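Local coordinates for capsid protein (Pseudomonas phage PP7, PDB 2QUD) that self-assembles as dimers into a T=3 icosahedral capsid, packages the viral RNA genome through its packaging signals and represses translation of the viral replicase, at residues S92-A95 against S96-S99; S99-D102 against L103-L107. One frame throughout, in Å; residues are numbered along the deposited sequence. Where two conformers were deposited one is given.

Interaction 1. Residues S92-A95 against S96-S99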
loop_
_atom_site.group_PDB
_atom_site.type_symbol
_atom_site.label_atom_id
_atom_site.label_comp_id
_atom_site.label_asym_id
_atom_site.label_seq_id
_atom_site.Cartn_x
_atom_site.Cartn_y
_atom_site.Cartn_z
ATOM N N SER A 92 3.318 -1.121 20.959
ATOM C CA SER A 92 1.911 -1.079 20.548
ATOM C C SER A 92 1.110 -2.290 20.974
ATOM O O SER A 92 1.662 -3.348 21.239
ATOM C CB SER A 92 1.807 -0.903 19.031
ATOM O OG SER A 92 2.369 -2.009 18.344
ATOM N N THR A 93 -0.212 -2.128 21.009
ATOM C CA THR A 93 -1.093 -3.259 21.186
ATOM C C THR A 93 -1.328 -3.996 19.875
ATOM O O THR A 93 -1.333 -3.388 18.801
ATOM C CB THR A 93 -2.472 -2.822 21.728
ATOM O OG1 THR A 93 -3.116 -1.994 20.759
ATOM C CG2 THR A 93 -2.339 -2.044 23.078
ATOM N N GLU A 94 -1.578 -5.299 19.978
ATOM C CA GLU A 94 -1.981 -6.088 18.815
ATOM C C GLU A 94 -3.221 -5.490 18.148
ATOM O O GLU A 94 -3.232 -5.316 16.937
ATOM C CB GLU A 94 -2.185 -7.566 19.167
ATOM C CG GLU A 94 -2.671 -8.396 17.984
ATOM C CD GLU A 94 -2.670 -9.883 18.230
ATOM O OE1 GLU A 94 -3.442 -10.578 17.539
ATOM O OE2 GLU A 94 -1.916 -10.356 19.090
ATOM N N ALA A 95 -4.217 -5.084 18.956
ATOM C CA ALA A 95 -5.451 -4.520 18.407
ATOM C C ALA A 95 -5.179 -3.285 17.555
ATOM O O ALA A 95 -5.804 -3.101 16.508
ATOM C CB ALA A 95 -6.433 -4.169 19.531
ATOM N N SER A 96 -4.208 -2.469 17.964
ATOM C CA SER A 96 -3.872 -1.248 17.210
ATOM C C SER A 96 -3.207 -1.556 15.857
ATOM O O SER A 96 -3.467 -0.892 14.866
ATOM C CB SER A 96 -2.968 -0.277 18.004
ATOM O OG SER A 96 -1.673 -0.794 18.241
ATOM N N ARG A 97 -2.333 -2.554 15.848
ATOM C CA ARG A 97 -1.686 -3.001 14.611
ATOM C C ARG A 97 -2.720 -3.603 13.664
ATOM O O ARG A 97 -2.724 -3.288 12.480
ATOM C CB ARG A 97 -0.582 -4.009 14.902
ATOM C CG ARG A 97 0.568 -3.440 15.728
ATOM C CD ARG A 97 1.724 -4.371 15.870
ATOM N NE ARG A 97 1.409 -5.641 16.525
ATOM C CZ ARG A 97 1.429 -5.876 17.833
ATOM N NH1 ARG A 97 1.680 -4.919 18.729
ATOM N NH2 ARG A 97 1.168 -7.100 18.263
ATOM N N LYS A 98 -3.595 -4.465 14.204
ATOM C CA LYS A 98 -4.683 -5.064 13.422
ATOM C C LYS A 98 -5.620 -3.976 12.890
ATOM O O LYS A 98 -6.063 -4.062 11.751
ATOM C CB LYS A 98 -5.418 -6.118 14.251
ATOM C CG LYS A 98 -6.665 -6.712 13.673
ATOM C CD LYS A 98 -6.570 -7.344 12.311
ATOM C CE LYS A 98 -7.803 -8.227 12.100
ATOM N NZ LYS A 98 -8.004 -8.637 10.694
ATOM N N SER A 99 -5.896 -2.926 13.677
ATOM C CA SER A 99 -6.750 -1.833 13.226
ATOM C C SER A 99 -6.120 -1.077 12.049
ATOM O O SER A 99 -6.780 -0.776 11.063
ATOM C CB SER A 99 -7.061 -0.864 14.371
ATOM O OG SER A 99 -7.850 0.229 13.930
#
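T93 and S96 meet in an N-cap, just after the short loop that follows strand 76-89, where the chain enters helix 94-109 of the levivirus coat fold. T93 OG1 accepts the amide hydrogen of S96 N at 3.0 Å. A chi1 of 64° sets that hydroxyl between the backbone N and the carbonyl carbon of T93, facing the start of the helix. The S96 hydroxyl turns back the other way: S96 OG donates to T93 O at 2.7 Å, in the carbonyl plane and on a lone pair. The same oxygen also takes the amide of R97, the R97 N to T93 O bond being 3.2 Å long, so a side chain and a backbone N-H grip it together. Further along, K98 N bonds E94 O at 2.9 Å and S99 N bonds A95 O, starting the regular helical ladder.

R97 doubles back over this first turn. A bend at chi3 (-60°) turns its guanidinium toward the N-terminal end, where NH1 donates to S92 OG at 3.0 Å, only 1° out of the guanidinium plane. S92 O lies at the edge of the group, also in plane, while E94 CA lies 3.3 Å above one face, offset toward its rim. S92 OG is also hydrogen-bonded to V89 O, and R97 NE bonds V118 O of the second subunit. The E94 carboxylate is near but does not close a salt bridge, E94 OE2 standing 4.6 Å from R97 NH2. In the conformer given, K98 NZ makes salt bridges to D102 and to E114 of the second subunit.

Hydroxyls thus satisfy polar backbone atoms at the helix start, and the guanidinium, fixed by bonds to S92 and to V118 of the second subunit, ties that start to the partner subunit.

Interaction 2. Residues S99-D102 against L103-L107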
loop_
_atom_site.group_PDB
_atom_site.type_symbol
_atom_site.label_atom_id
_atom_site.label_comp_id
_atom_site.label_asym_id
_atom_site.label_seq_id
_atom_site.Cartn_x
_atom_site.Cartn_y
_atom_site.Cartn_z
ATOM N N SER A 99 -5.896 -2.926 13.677
ATOM C CA SER A 99 -6.750 -1.833 13.226
ATOM C C SER A 99 -6.120 -1.077 12.049
ATOM O O SER A 99 -6.780 -0.776 11.063
ATOM C CB SER A 99 -7.061 -0.864 14.371
ATOM O OG SER A 99 -7.850 0.229 13.930
ATOM N N LEU A 100 -4.838 -0.736 12.185
ATOM C CA LEU A 100 -4.118 -0.048 11.094
ATOM C C LEU A 100 -4.224 -0.885 9.800
ATOM O O LEU A 100 -4.494 -0.350 8.727
ATOM C CB LEU A 100 -2.653 0.199 11.490
ATOM C CG LEU A 100 -1.821 0.972 10.461
ATOM C CD1 LEU A 100 -2.301 2.399 10.439
ATOM C CD2 LEU A 100 -0.303 0.810 10.753
ATOM N N TYR A 101 -3.952 -2.179 9.915
ATOM C CA TYR A 101 -4.102 -3.107 8.807
ATOM C C TYR A 101 -5.533 -3.119 8.210
ATOM O O TYR A 101 -5.748 -2.943 7.003
ATOM C CB TYR A 101 -3.693 -4.539 9.258
ATOM C CG TYR A 101 -4.001 -5.527 8.187
ATOM C CD1 TYR A 101 -3.190 -5.660 7.057
ATOM C CD2 TYR A 101 -5.180 -6.290 8.224
ATOM C CE1 TYR A 101 -3.510 -6.539 6.028
ATOM C CE2 TYR A 101 -5.508 -7.156 7.176
ATOM C CZ TYR A 101 -4.683 -7.274 6.069
ATOM O OH TYR A 101 -5.075 -8.167 5.074
ATOM N N ASP A 102 -6.521 -3.345 9.061
ATOM C CA ASP A 102 -7.901 -3.442 8.639
ATOM C C ASP A 102 -8.362 -2.167 7.939
ATOM O O ASP A 102 -9.052 -2.195 6.906
ATOM C CB ASP A 102 -8.785 -3.714 9.850
ATOM C CG ASP A 102 -8.746 -5.173 10.338
ATOM O OD1 ASP A 102 -8.263 -6.077 9.608
ATOM O OD2 ASP A 102 -9.232 -5.431 11.474
ATOM N N LEU A 103 -8.015 -1.032 8.527
ATOM C CA LEU A 103 -8.375 0.253 7.902
ATOM C C LEU A 103 -7.669 0.465 6.560
ATOM O O LEU A 103 -8.261 1.010 5.624
ATOM C CB LEU A 103 -8.067 1.408 8.844
ATOM C CG LEU A 103 -8.989 1.449 10.078
ATOM C CD1 LEU A 103 -8.358 2.361 11.148
ATOM C CD2 LEU A 103 -10.394 1.971 9.744
ATOM N N THR A 104 -6.421 0.047 6.449
ATOM C CA THR A 104 -5.714 0.205 5.203
ATOM C C THR A 104 -6.274 -0.732 4.121
ATOM O O THR A 104 -6.422 -0.363 3.058
ATOM C CB THR A 104 -4.230 -0.047 5.360
ATOM O OG1 THR A 104 -3.689 0.914 6.239
ATOM C CG2 THR A 104 -3.546 0.038 4.051
ATOM N N LYS A 105 -6.562 -1.964 4.488
ATOM C CA LYS A 105 -7.225 -2.901 3.598
ATOM C C LYS A 105 -8.506 -2.288 3.063
ATOM O O LYS A 105 -8.715 -2.318 1.851
ATOM C CB LYS A 105 -7.459 -4.260 4.282
ATOM C CG LYS A 105 -8.209 -5.288 3.463
ATOM C CD LYS A 105 -8.484 -6.510 4.310
ATOM C CE LYS A 105 -9.243 -7.601 3.529
ATOM N NZ LYS A 105 -10.513 -7.163 2.854
ATOM N N SER A 106 -9.313 -1.701 3.955
ATOM C CA SER A 106 -10.550 -1.021 3.555
ATOM C C SER A 106 -10.296 0.177 2.648
ATOM O O SER A 106 -10.931 0.309 1.598
ATOM C CB SER A 106 -11.349 -0.576 4.771
ATOM O OG SER A 106 -12.603 -0.067 4.373
ATOM N N LEU A 107 -9.359 1.041 3.041
ATOM C CA LEU A 107 -9.012 2.195 2.220
ATOM C C LEU A 107 -8.638 1.838 0.789
ATOM O O LEU A 107 -9.185 2.403 -0.150
ATOM C CB LEU A 107 -7.859 2.935 2.875
ATOM C CG LEU A 107 -7.237 4.184 2.204
ATOM C CD1 LEU A 107 -8.304 5.293 1.999
ATOM C CD2 LEU A 107 -6.026 4.660 3.008
#
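The middle turns of helix 94-109, the long helix of the levivirus coat fold that lies across the dimer partner, bring L100 and T104 together. L100 O receives two bonds from T104: the backbone T104 N at 3.0 Å and the hydroxyl T104 OG1 at 2.9 Å, arriving from opposite faces of the carbonyl plane. With chi1 at -63°, OG1 sits beside its own backbone N and can fold back onto the preceding turn, which satisfies the hydroxyl of a buried threonine. L100 CB is directed away from residues 103-107, and the side chain packs on V86 and I88 of strand 76-89.

On another side, the CD1 methyl of L103 lies 3.5 Å from S99 OG in the conformer given, where the polar partner of that hydroxyl is Q65 of the second subunit. L103 N bonds S99 O at 2.8 Å, K105 N bonds Y101 O at 2.8 Å and S106 N bonds D102 O. Y101 OH reaches V108 O of the second subunit. The aliphatic part of K105 passes the phenol obliquely, with K105 CD 3.9 Å from Y101 OH.

How the interactions relate
Both contacts are local turns of helix 94-109 and follow each other along it, with S99 common to the two and their centres about 11 Å apart. Residues 92-99 form a surface contact at the helix start; residues 99-107 are partly buried, with L100, Y101, L103 and T104 among the covered side chains. Chemistry changes accordingly: interaction 1 relies on capping hydroxyls and a guanidinium, interaction 2 on the regular backbone ladder, one threonine hydroxyl and leucine packing. Both also touch the second subunit, so the same helix serves the dimer interface along both stretches.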